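PDB 1MJH: protein (atp-binding domain of protein MJ0577) from Methanocaldococcus jannaschii, which binds ATP together with a manganese ion as a homodimeric member of the universal stress protein family, its wider cellular role being less certain. Local coordinates for residues Y5-Y10 and E35-H40; H24-K29 and E93-K98. All blocks are in the same frame, centred on the assembly; numbering follows the deposited sequence.

Overall arrangement
Contacts 1 and 2 lie with their centres about 10 Å apart. Contact 1 pairs the two strands of the beta-alpha-beta unit 7-11, 16-27, 35-43, and contact 2 takes up the end of the helix that connects them. Contact 1 is mostly buried, held by regular backbone hydrogen bonds with apolar side chains on both faces and a lysine-glutamate pair at the start of the strands; its far end reaches the ATP pocket. Contact 2 is only partly buried and nearer the surface: there the end of helix 16-27 meets the end of helix 66-95 and the turn after it, with no hydrogen bond across, through lysine methylenes and one phenylalanine ring. The two meet where V36 packs on F97.

Contact 1. Residues Y5-Y10 and E35-H40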
loop_
_atom_site.group_PDB
_atom_site.type_symbol
_atom_site.label_atom_id
_atom_site.label_comp_id
_atom_site.label_asym_id
_atom_site.label_seq_id
_atom_site.Cartn_x
_atom_site.Cartn_y
_atom_site.Cartn_z
ATOM N N TYR B 5 -13.359 -2.862 -3.165
ATOM C CA TYR B 5 -12.872 -2.784 -1.793
ATOM C C TYR B 5 -14.080 -2.803 -0.861
ATOM O O TYR B 5 -14.611 -1.756 -0.492
ATOM C CB TYR B 5 -12.061 -1.496 -1.609
ATOM C CG TYR B 5 -10.878 -1.401 -2.564
ATOM C CD1 TYR B 5 -9.839 -2.308 -2.588
ATOM C CD2 TYR B 5 -10.896 -0.352 -3.483
ATOM C CE1 TYR B 5 -8.804 -2.178 -3.508
ATOM C CE2 TYR B 5 -9.864 -0.208 -4.398
ATOM C CZ TYR B 5 -8.834 -1.123 -4.391
ATOM O OH TYR B 5 -7.811 -0.993 -5.302
ATOM N N LYS B 6 -14.681 -3.975 -0.678
ATOM C CA LYS B 6 -15.844 -4.099 0.196
ATOM C C LYS B 6 -15.443 -4.338 1.637
ATOM O O LYS B 6 -16.134 -3.815 2.506
ATOM C CB LYS B 6 -16.684 -5.305 -0.318
ATOM C CG LYS B 6 -17.969 -5.458 0.485
ATOM C CD LYS B 6 -19.018 -6.312 -0.213
ATOM C CE LYS B 6 -20.353 -6.203 0.511
ATOM N NZ LYS B 6 -21.506 -6.457 -0.400
ATOM N N LYS B 7 -14.365 -5.090 1.882
ATOM C CA LYS B 7 -13.966 -5.412 3.244
ATOM C C LYS B 7 -12.514 -5.035 3.476
ATOM O O LYS B 7 -11.608 -5.390 2.692
ATOM C CB LYS B 7 -14.183 -6.924 3.483
ATOM C CG LYS B 7 -13.986 -7.307 4.948
ATOM C CD LYS B 7 -14.060 -8.837 5.086
ATOM C CE LYS B 7 -15.476 -9.304 4.724
ATOM N NZ LYS B 7 -15.686 -10.640 5.388
ATOM N N ILE B 8 -12.276 -4.160 4.454
ATOM C CA ILE B 8 -10.929 -3.663 4.768
ATOM C C ILE B 8 -10.412 -4.203 6.098
ATOM O O ILE B 8 -11.165 -4.232 7.104
ATOM C CB ILE B 8 -11.055 -2.109 4.929
ATOM C CG1 ILE B 8 -11.478 -1.489 3.622
ATOM C CG2 ILE B 8 -9.743 -1.490 5.417
ATOM C CD1 ILE B 8 -12.104 -0.084 3.775
ATOM N N LEU B 9 -9.127 -4.543 6.143
ATOM C CA LEU B 9 -8.496 -4.889 7.427
ATOM C C LEU B 9 -7.749 -3.637 7.890
ATOM O O LEU B 9 -6.920 -3.140 7.112
ATOM C CB LEU B 9 -7.490 -6.043 7.397
ATOM C CG LEU B 9 -6.695 -6.362 8.674
ATOM C CD1 LEU B 9 -7.658 -6.748 9.825
ATOM C CD2 LEU B 9 -5.694 -7.502 8.496
ATOM N N TYR B 10 -8.012 -3.140 9.110
ATOM C CA TYR B 10 -7.321 -1.969 9.603
ATOM C C TYR B 10 -6.709 -2.353 10.943
ATOM O O TYR B 10 -7.408 -2.441 11.976
ATOM C CB TYR B 10 -8.289 -0.768 9.802
ATOM C CG TYR B 10 -7.706 0.364 10.601
ATOM C CD1 TYR B 10 -6.450 0.890 10.260
ATOM C CD2 TYR B 10 -8.378 0.922 11.683
ATOM C CE1 TYR B 10 -5.905 1.938 10.979
ATOM C CE2 TYR B 10 -7.828 1.972 12.405
ATOM C CZ TYR B 10 -6.604 2.461 12.052
ATOM O OH TYR B 10 -6.015 3.506 12.763
ATOM N N GLU B 35 -17.278 -2.880 4.951
ATOM C CA GLU B 35 -17.022 -3.409 6.289
ATOM C C GLU B 35 -15.564 -3.207 6.697
ATOM O O GLU B 35 -14.732 -3.304 5.810
ATOM C CB GLU B 35 -17.311 -4.909 6.216
ATOM C CG GLU B 35 -17.176 -5.621 7.545
ATOM C CD GLU B 35 -18.029 -6.900 7.528
ATOM O OE1 GLU B 35 -18.240 -7.482 6.460
ATOM O OE2 GLU B 35 -18.481 -7.279 8.624
ATOM N N VAL B 36 -15.343 -2.896 7.957
ATOM C CA VAL B 36 -13.958 -2.812 8.442
ATOM C C VAL B 36 -13.721 -3.884 9.481
ATOM O O VAL B 36 -14.485 -4.017 10.471
ATOM C CB VAL B 36 -13.600 -1.426 9.030
ATOM C CG1 VAL B 36 -12.176 -1.445 9.600
ATOM C CG2 VAL B 36 -13.731 -0.391 7.936
ATOM N N ILE B 37 -12.631 -4.647 9.378
ATOM C CA ILE B 37 -12.126 -5.516 10.401
ATOM C C ILE B 37 -11.133 -4.692 11.244
ATOM O O ILE B 37 -10.115 -4.321 10.677
ATOM C CB ILE B 37 -11.419 -6.785 9.883
ATOM C CG1 ILE B 37 -12.251 -7.517 8.853
ATOM C CG2 ILE B 37 -11.065 -7.703 11.065
ATOM C CD1 ILE B 37 -13.720 -7.768 9.200
ATOM N N LEU B 38 -11.533 -4.331 12.481
ATOM C CA LEU B 38 -10.631 -3.464 13.263
ATOM C C LEU B 38 -9.856 -4.306 14.220
ATOM O O LEU B 38 -10.436 -5.047 15.055
ATOM C CB LEU B 38 -11.567 -2.443 13.991
ATOM C CG LEU B 38 -10.845 -1.667 15.102
ATOM C CD1 LEU B 38 -9.881 -0.638 14.457
ATOM C CD2 LEU B 38 -11.855 -0.854 15.931
ATOM N N LEU B 39 -8.538 -4.334 14.031
ATOM C CA LEU B 39 -7.722 -5.297 14.768
ATOM C C LEU B 39 -6.612 -4.719 15.607
ATOM O O LEU B 39 -5.864 -3.912 15.078
ATOM C CB LEU B 39 -7.109 -6.238 13.675
ATOM C CG LEU B 39 -6.065 -7.201 14.215
ATOM C CD1 LEU B 39 -6.650 -8.215 15.212
ATOM C CD2 LEU B 39 -5.477 -8.000 13.022
ATOM N N HIS B 40 -6.496 -5.105 16.882
ATOM C CA HIS B 40 -5.336 -4.794 17.692
ATOM C C HIS B 40 -4.715 -6.082 18.229
ATOM O O HIS B 40 -5.484 -6.976 18.661
ATOM C CB HIS B 40 -5.675 -3.825 18.871
ATOM C CG HIS B 40 -4.442 -3.562 19.684
ATOM N ND1 HIS B 40 -4.177 -3.971 20.959
ATOM C CD2 HIS B 40 -3.344 -2.887 19.359
ATOM C CE1 HIS B 40 -2.975 -3.541 21.351
ATOM N NE2 HIS B 40 -2.418 -2.854 20.355
HETATM O O HOH W 1 -18.145 -10.401 7.019
#
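K7 and E35 leave their strands side by side, pointing the same way. A bend at chi3 of K7 (-65°) places its CE 3.7 Å from E35 OE1, at the end of an extended glutamate chain. Their charged ends stop short of a salt bridge, K7 NZ lying 4.2 Å from E35 OE1. A water joins them instead, accepting from K7 NZ and donating to E35 OE1, and the ammonium also bonds the carbonyl of E119.

On the same face of the sheet, L9 crosses I37 obliquely: its CD1 touches I37 O at 3.6 Å and I37 CG2 at 3.7 Å, and lies by L39 CB. Helix 108-118 packs over L9 and L39. The other face carries I8, V36, Y10 and L38. There Y10 CB touches V36 CG1 at 4.0 Å, and the ring runs alongside L38, whose CD1 meets Y10 CD2 at 3.5 Å, obliquely to the ring. Y10 OH bonds the carbonyl of A18 in helix 16-27, which fixes the far end of the ring.

Five backbone bonds tie the strands, among them I37 N to I8 O at 2.7 Å and Y10 N to I37 O at 2.9 Å. This parallel pair, K7 to Y10 beside E35 to L38, with helix 16-27 as its crossover, is a beta-alpha-beta unit of the universal stress protein fold, and L39 and H40 carry it into the ATP pocket.

Contact 2. Residues H24-K29 and E93-K98; sequences HVKAFK and EDVGFK
K29 lies over the ring of F97, the two side chains sliding past each other in opposite directions. From CB, which is 4.2 Å from F97 CZ, the lysine sets out with CG anti to the backbone N (chi1 -164°), and this carbon meets the carbonyl of V95, CG to O 3.6 Å. A bend at chi2 (57°) then places CD over the ring centre, 3.9 Å from the F97 centroid and 11° off the ring normal, a CH-pi contact. CE passes on to the backbone of G96, 3.6 Å from its C. After a second bend, at chi4, NZ forms a salt bridge with E34 and a hydrogen bond to the carbonyl of K32; any cation-pi attraction to F97 is long and weak.

At the ring's edge, near its plane, the carbonyl O of V25 comes within 3.3 Å of F97 CZ, while V25 CG1 lies 4.2 Å from F97 CE2. An alanine at F97 would probably open a gap between V25 and K29 and leave K29 CD without the ring face it rests on. G96, at positive phi, closes helix 66-95 in a Schellman motif and turns the chain toward strand 98-106. F97 thus fills the junction between the ends of helices 16-27 and 66-95, reaching L92 of the latter and touching I8 and V36 on the sheet beneath.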
loop_
_atom_site.group_PDB
_atom_site.type_symbol
_atom_site.label_atom_id
_atom_site.label_comp_id
_atom_site.label_asym_id
_atom_site.label_seq_id
_atom_site.Cartn_x
_atom_site.Cartn_y
_atom_site.Cartn_z
ATOM N N HIS B 24 -7.451 7.329 5.945
ATOM C CA HIS B 24 -7.548 6.643 4.641
ATOM C C HIS B 24 -8.604 5.565 4.693
ATOM O O HIS B 24 -9.366 5.437 3.721
ATOM C CB HIS B 24 -6.180 6.034 4.235
ATOM C CG HIS B 24 -5.208 7.159 3.972
ATOM N ND1 HIS B 24 -4.896 7.505 2.663
ATOM C CD2 HIS B 24 -4.499 7.950 4.815
ATOM C CE1 HIS B 24 -4.041 8.526 2.731
ATOM N NE2 HIS B 24 -3.772 8.855 4.021
ATOM N N VAL B 25 -8.759 4.852 5.808
ATOM C CA VAL B 25 -9.893 3.915 5.897
ATOM C C VAL B 25 -11.216 4.638 5.661
ATOM O O VAL B 25 -12.113 4.149 4.949
ATOM C CB VAL B 25 -9.918 3.231 7.275
ATOM C CG1 VAL B 25 -11.124 2.273 7.413
ATOM C CG2 VAL B 25 -8.610 2.429 7.455
ATOM N N LYS B 26 -11.368 5.785 6.303
ATOM C CA LYS B 26 -12.593 6.594 6.120
ATOM C C LYS B 26 -12.768 7.025 4.693
ATOM O O LYS B 26 -13.898 7.031 4.140
ATOM C CB LYS B 26 -12.585 7.798 7.103
ATOM C CG LYS B 26 -12.669 7.284 8.561
ATOM C CD LYS B 26 -12.464 8.409 9.584
ATOM C CE LYS B 26 -13.448 9.556 9.458
ATOM N NZ LYS B 26 -13.143 10.663 10.439
ATOM N N ALA B 27 -11.673 7.351 3.967
ATOM C CA ALA B 27 -11.790 7.741 2.576
ATOM C C ALA B 27 -12.245 6.663 1.636
ATOM O O ALA B 27 -12.704 6.947 0.511
ATOM C CB ALA B 27 -10.465 8.400 2.123
ATOM N N PHE B 28 -12.098 5.387 2.036
ATOM C CA PHE B 28 -12.560 4.286 1.191
ATOM C C PHE B 28 -14.088 4.150 1.244
ATOM O O PHE B 28 -14.586 3.310 0.527
ATOM C CB PHE B 28 -11.882 2.988 1.613
ATOM C CG PHE B 28 -10.605 2.696 0.888
ATOM C CD1 PHE B 28 -9.517 3.534 0.995
ATOM C CD2 PHE B 28 -10.482 1.591 0.047
ATOM C CE1 PHE B 28 -8.338 3.283 0.324
ATOM C CE2 PHE B 28 -9.310 1.348 -0.628
ATOM C CZ PHE B 28 -8.231 2.193 -0.505
ATOM N N LYS B 29 -14.787 4.851 2.136
ATOM C CA LYS B 29 -16.256 4.735 2.162
ATOM C C LYS B 29 -16.914 5.282 0.895
ATOM O O LYS B 29 -16.544 6.382 0.500
ATOM C CB LYS B 29 -16.822 5.579 3.332
ATOM C CG LYS B 29 -18.269 5.222 3.683
ATOM C CD LYS B 29 -18.371 3.745 4.022
ATOM C CE LYS B 29 -19.781 3.213 4.202
ATOM N NZ LYS B 29 -20.529 3.127 2.922
ATOM N N GLU B 93 -18.347 3.528 12.479
ATOM C CA GLU B 93 -19.782 3.263 12.355
ATOM C C GLU B 93 -20.528 4.510 11.951
ATOM O O GLU B 93 -21.449 4.437 11.134
ATOM C CB GLU B 93 -20.345 2.698 13.680
ATOM C CG GLU B 93 -19.910 1.241 13.849
ATOM C CD GLU B 93 -20.370 0.612 15.154
ATOM O OE1 GLU B 93 -20.696 1.390 16.080
ATOM O OE2 GLU B 93 -20.390 -0.628 15.296
ATOM N N ASP B 94 -20.071 5.660 12.458
ATOM C CA ASP B 94 -20.660 6.939 12.117
ATOM C C ASP B 94 -20.533 7.306 10.655
ATOM O O ASP B 94 -21.447 7.895 10.058
ATOM C CB ASP B 94 -20.087 8.059 13.022
ATOM C CG ASP B 94 -20.621 9.397 12.520
ATOM O OD1 ASP B 94 -21.840 9.639 12.723
ATOM O OD2 ASP B 94 -19.868 10.177 11.897
ATOM N N VAL B 95 -19.497 6.794 9.967
ATOM C CA VAL B 95 -19.406 7.035 8.535
ATOM C C VAL B 95 -20.127 5.974 7.714
ATOM O O VAL B 95 -20.256 6.163 6.499
ATOM C CB VAL B 95 -17.969 7.299 8.080
ATOM C CG1 VAL B 95 -17.471 8.517 8.855
ATOM C CG2 VAL B 95 -17.045 6.135 8.312
ATOM N N GLY B 96 -20.667 4.950 8.355
ATOM C CA GLY B 96 -21.526 4.019 7.619
ATOM C C GLY B 96 -20.943 2.621 7.568
ATOM O O GLY B 96 -21.589 1.730 7.037
ATOM N N PHE B 97 -19.742 2.392 8.093
ATOM C CA PHE B 97 -19.201 1.036 8.015
ATOM C C PHE B 97 -19.862 0.099 9.026
ATOM O O PHE B 97 -20.155 0.461 10.160
ATOM C CB PHE B 97 -17.696 0.969 8.330
ATOM C CG PHE B 97 -16.747 1.536 7.319
ATOM C CD1 PHE B 97 -16.483 0.889 6.155
ATOM C CD2 PHE B 97 -16.083 2.729 7.611
ATOM C CE1 PHE B 97 -15.565 1.366 5.210
ATOM C CE2 PHE B 97 -15.191 3.235 6.678
ATOM C CZ PHE B 97 -14.933 2.561 5.513
ATOM N N LYS B 98 -19.809 -1.200 8.652
ATOM C CA LYS B 98 -20.051 -2.255 9.640
ATOM C C LYS B 98 -18.674 -2.570 10.205
ATOM O O LYS B 98 -17.739 -2.706 9.399
ATOM C CB LYS B 98 -20.632 -3.523 9.010
ATOM C CG LYS B 98 -20.929 -4.668 9.961
ATOM C CD LYS B 98 -21.318 -5.877 9.088
ATOM C CE LYS B 98 -21.730 -7.084 9.909
ATOM N NZ LYS B 98 -22.155 -8.207 9.017
#